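Local coordinates for protein uroporphyrinogen III cosynthase (HemD) (Helicobacter pylori, PDB 3P9Z) that probably catalyses the cyclisation of the linear tetrapyrrole hydroxymethylbilane to uroporphyrinogen III, a step on the route to protoporphyrin IX, at residues S51-L56 and P60-L65. Sequence-based numbering, arbitrary orientation.
Sequences SLLETL and PKLKML
Leu56 and Leu65 share the same chi1 well, each CG lying opposite its own carbonyl carbon and beside the backbone N, and the two side chains meet at about a right angle, CD1 of Leu56 3.7 Å from CD1 of Leu65. That one methyl of Leu65 is shared: Leu52, one helical turn before Leu56, brings CD2 to within 3.8 Å of it and CD1 almost as near. Leu62 is turned the other way, with CG opposite its backbone N (chi1 175°), and packs against both the carbonyl oxygen and the CB of Leu56. The CB atoms of Leu56 and Leu62 are 3.9 Å apart, while Leu56 O sits 3.4 Å from Leu62 CB and also touches CD2 of that leucine. The two segments form an antiparallel helical hairpin (alpha-alpha hairpin) within one of the two alpha/beta domains of the uroporphyrinogen-III synthase fold. Helix 46-55 ends just before Leu56, a four-residue link, 56-59, follows, and the chain then runs back: segments 51-55 and 60-65 lie at 153° to each other, their axes 9.8 Å apart at closest approach. Strand 40-43 of the sheet packs against the pair: Leu52 touches Phe43 and Leu65 touches Leu41. Leu53 reaches Leu62 more loosely, CD2 to CD2 4.4 Å, and leans on His84 and Phe86. Lys61 lays its aliphatic chain by Leu56, CD 4.2 Å from CD2 of the leucine, then bends at chi3 and carries NZ away to hydrogen bonds with the carbonyl oxygens of Leu31 and Leu33.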
ATOM      1  N   SER A  51       4.117  -9.915   5.303  1.00 28.35           N
ATOM      2  CA  SER A  51       5.199 -10.648   4.687  1.00 28.52           C
ATOM      3  C   SER A  51       6.032 -11.373   5.739  1.00 28.73           C
ATOM      4  O   SER A  51       6.308 -12.557   5.590  1.00 29.33           O
ATOM      5  CB  SER A  51       6.094  -9.705   3.874  1.00 28.43           C
ATOM      6  OG  SER A  51       7.168 -10.435   3.276  1.00 29.46           O
ATOM      7  N   LEU A  52       6.441 -10.667   6.792  1.00 29.05           N
ATOM      8  CA  LEU A  52       7.245 -11.285   7.867  1.00 29.23           C
ATOM      9  C   LEU A  52       6.497 -12.433   8.547  1.00 29.70           C
ATOM     10  O   LEU A  52       7.034 -13.526   8.696  1.00 29.86           O
ATOM     11  CB  LEU A  52       7.688 -10.239   8.903  1.00 28.84           C
ATOM     12  CG  LEU A  52       8.683  -9.162   8.458  1.00 27.67           C
ATOM     13  CD1 LEU A  52       8.947  -8.220   9.615  1.00 28.42           C
ATOM     14  CD2 LEU A  52       9.997  -9.767   7.940  1.00 25.67           C
ATOM     15  N   LEU A  53       5.247 -12.178   8.919  1.00 30.42           N
ATOM     16  CA  LEU A  53       4.368 -13.193   9.494  1.00 31.22           C
ATOM     17  C   LEU A  53       4.281 -14.504   8.677  1.00 31.84           C
ATOM     18  O   LEU A  53       4.298 -15.601   9.249  1.00 31.98           O
ATOM     19  CB  LEU A  53       2.969 -12.601   9.712  1.00 31.25           C
ATOM     20  CG  LEU A  53       2.889 -11.506  10.783  1.00 30.97           C
ATOM     21  CD1 LEU A  53       1.512 -10.876  10.796  1.00 29.70           C
ATOM     22  CD2 LEU A  53       3.230 -12.066  12.168  1.00 29.90           C
ATOM     23  N   GLU A  54       4.201 -14.382   7.352  1.00 32.35           N
ATOM     24  CA  GLU A  54       4.071 -15.543   6.474  1.00 33.15           C
ATOM     25  C   GLU A  54       5.387 -16.274   6.196  1.00 32.73           C
ATOM     26  O   GLU A  54       5.464 -17.492   6.371  1.00 32.91           O
ATOM     27  CB  GLU A  54       3.373 -15.172   5.154  1.00 33.06           C
ATOM     28  CG  GLU A  54       3.129 -16.374   4.251  1.00 37.66           C
ATOM     29  CD  GLU A  54       2.241 -16.079   3.046  1.00 43.68           C
ATOM     30  OE1 GLU A  54       1.103 -15.586   3.241  1.00 45.69           O
ATOM     31  OE2 GLU A  54       2.680 -16.365   1.901  1.00 46.24           O
ATOM     32  N   THR A  55       6.413 -15.549   5.748  1.00 32.30           N
ATOM     33  CA  THR A  55       7.665 -16.181   5.335  1.00 32.22           C
ATOM     34  C   THR A  55       8.458 -16.720   6.529  1.00 32.70           C
ATOM     35  O   THR A  55       9.331 -17.567   6.360  1.00 32.43           O
ATOM     36  CB  THR A  55       8.588 -15.217   4.573  1.00 31.89           C
ATOM     37  OG1 THR A  55       8.931 -14.134   5.438  1.00 32.29           O
ATOM     38  CG2 THR A  55       7.920 -14.679   3.296  1.00 32.12           C
ATOM     39  N   LEU A  56       8.158 -16.212   7.725  1.00 33.32           N
ATOM     40  CA  LEU A  56       8.914 -16.563   8.931  1.00 34.13           C
ATOM     41  C   LEU A  56       8.055 -17.182  10.037  1.00 34.65           C
ATOM     42  O   LEU A  56       8.495 -17.250  11.174  1.00 34.78           O
ATOM     43  CB  LEU A  56       9.656 -15.326   9.485  1.00 33.93           C
ATOM     44  CG  LEU A  56      10.697 -14.610   8.618  1.00 33.21           C
ATOM     45  CD1 LEU A  56      11.130 -13.334   9.306  1.00 33.74           C
ATOM     46  CD2 LEU A  56      11.912 -15.504   8.315  1.00 33.50           C
ATOM     47  N   PRO A  60      12.388 -18.896  14.753  1.00 40.45           N
ATOM     48  CA  PRO A  60      12.958 -18.053  15.807  1.00 39.91           C
ATOM     49  C   PRO A  60      13.307 -16.642  15.302  1.00 39.00           C
ATOM     50  O   PRO A  60      13.363 -15.709  16.103  1.00 39.08           O
ATOM     51  CB  PRO A  60      14.233 -18.809  16.241  1.00 40.30           C
ATOM     52  CG  PRO A  60      14.487 -19.834  15.176  1.00 40.46           C
ATOM     53  CD  PRO A  60      13.142 -20.157  14.583  1.00 40.62           C
ATOM     54  N   LYS A  61      13.521 -16.488  13.994  1.00 37.67           N
ATOM     55  CA  LYS A  61      13.819 -15.175  13.431  1.00 36.41           C
ATOM     56  C   LYS A  61      12.649 -14.202  13.626  1.00 35.38           C
ATOM     57  O   LYS A  61      12.862 -13.031  13.929  1.00 35.14           O
ATOM     58  CB  LYS A  61      14.258 -15.252  11.961  1.00 36.60           C
ATOM     59  CG  LYS A  61      14.944 -13.953  11.469  1.00 36.41           C
ATOM     60  CD  LYS A  61      15.412 -14.010  10.016  1.00 35.65           C
ATOM     61  CE  LYS A  61      16.708 -14.774   9.870  1.00 37.22           C
ATOM     62  NZ  LYS A  61      17.430 -14.467   8.602  1.00 35.74           N
ATOM     63  N   LEU A  62      11.426 -14.705  13.487  1.00 34.22           N
ATOM     64  CA  LEU A  62      10.237 -13.906  13.700  1.00 33.03           C
ATOM     65  C   LEU A  62      10.099 -13.457  15.163  1.00 32.61           C
ATOM     66  O   LEU A  62       9.753 -12.298  15.426  1.00 31.06           O
ATOM     67  CB  LEU A  62       8.972 -14.652  13.243  1.00 33.02           C
ATOM     68  CG  LEU A  62       7.619 -13.965  13.531  1.00 33.10           C
ATOM     69  CD1 LEU A  62       7.531 -12.577  12.870  1.00 32.12           C
ATOM     70  CD2 LEU A  62       6.456 -14.838  13.118  1.00 31.35           C
ATOM     71  N   LYS A  63      10.346 -14.374  16.101  1.00 32.48           N
ATOM     72  CA  LYS A  63      10.324 -14.030  17.519  1.00 32.64           C
ATOM     73  C   LYS A  63      11.315 -12.911  17.813  1.00 32.25           C
ATOM     74  O   LYS A  63      10.949 -11.950  18.505  1.00 31.69           O
ATOM     75  CB  LYS A  63      10.607 -15.245  18.423  1.00 33.68           C
ATOM     76  CG  LYS A  63       9.533 -16.345  18.406  1.00 35.48           C
ATOM     77  CD  LYS A  63       8.097 -15.801  18.593  1.00 39.83           C
ATOM     78  CE  LYS A  63       7.875 -15.122  19.958  1.00 42.17           C
ATOM     79  NZ  LYS A  63       6.940 -13.956  19.833  1.00 41.79           N
HETATM   80  N   MSE A  64      12.546 -13.022  17.289  1.00 31.80           N
HETATM   81  CA  MSE A  64      13.560 -11.973  17.426  0.50 32.48           C
HETATM   82  C   MSE A  64      13.013 -10.627  16.944  1.00 31.42           C
HETATM   83  O   MSE A  64      13.130  -9.609  17.623  1.00 31.21           O
HETATM   84  CB  MSE A  64      14.817 -12.333  16.617  0.50 33.51           C
HETATM   85  CG  MSE A  64      15.596 -13.562  17.107  0.50 37.49           C
HETATM   86 SE   MSE A  64      16.875 -14.202  15.758  0.50 49.55          SE
HETATM   87  CE  MSE A  64      17.461 -15.852  16.640  0.50 45.16           C
ATOM     88  N   LEU A  65      12.449 -10.643  15.732  1.00 30.16           N
ATOM     89  CA  LEU A  65      11.883  -9.444  15.115  1.00 29.19           C
ATOM     90  C   LEU A  65      10.726  -8.848  15.929  1.00 29.03           C
ATOM     91  O   LEU A  65      10.585  -7.616  16.018  1.00 29.23           O
ATOM     92  CB  LEU A  65      11.414  -9.733  13.681  1.00 28.63           C
ATOM     93  CG  LEU A  65      12.464  -9.847  12.569  1.00 27.62           C
ATOM     94  CD1 LEU A  65      11.763 -10.245  11.308  1.00 28.18           C
ATOM     95  CD2 LEU A  65      13.246  -8.561  12.333  1.00 25.81           C
TER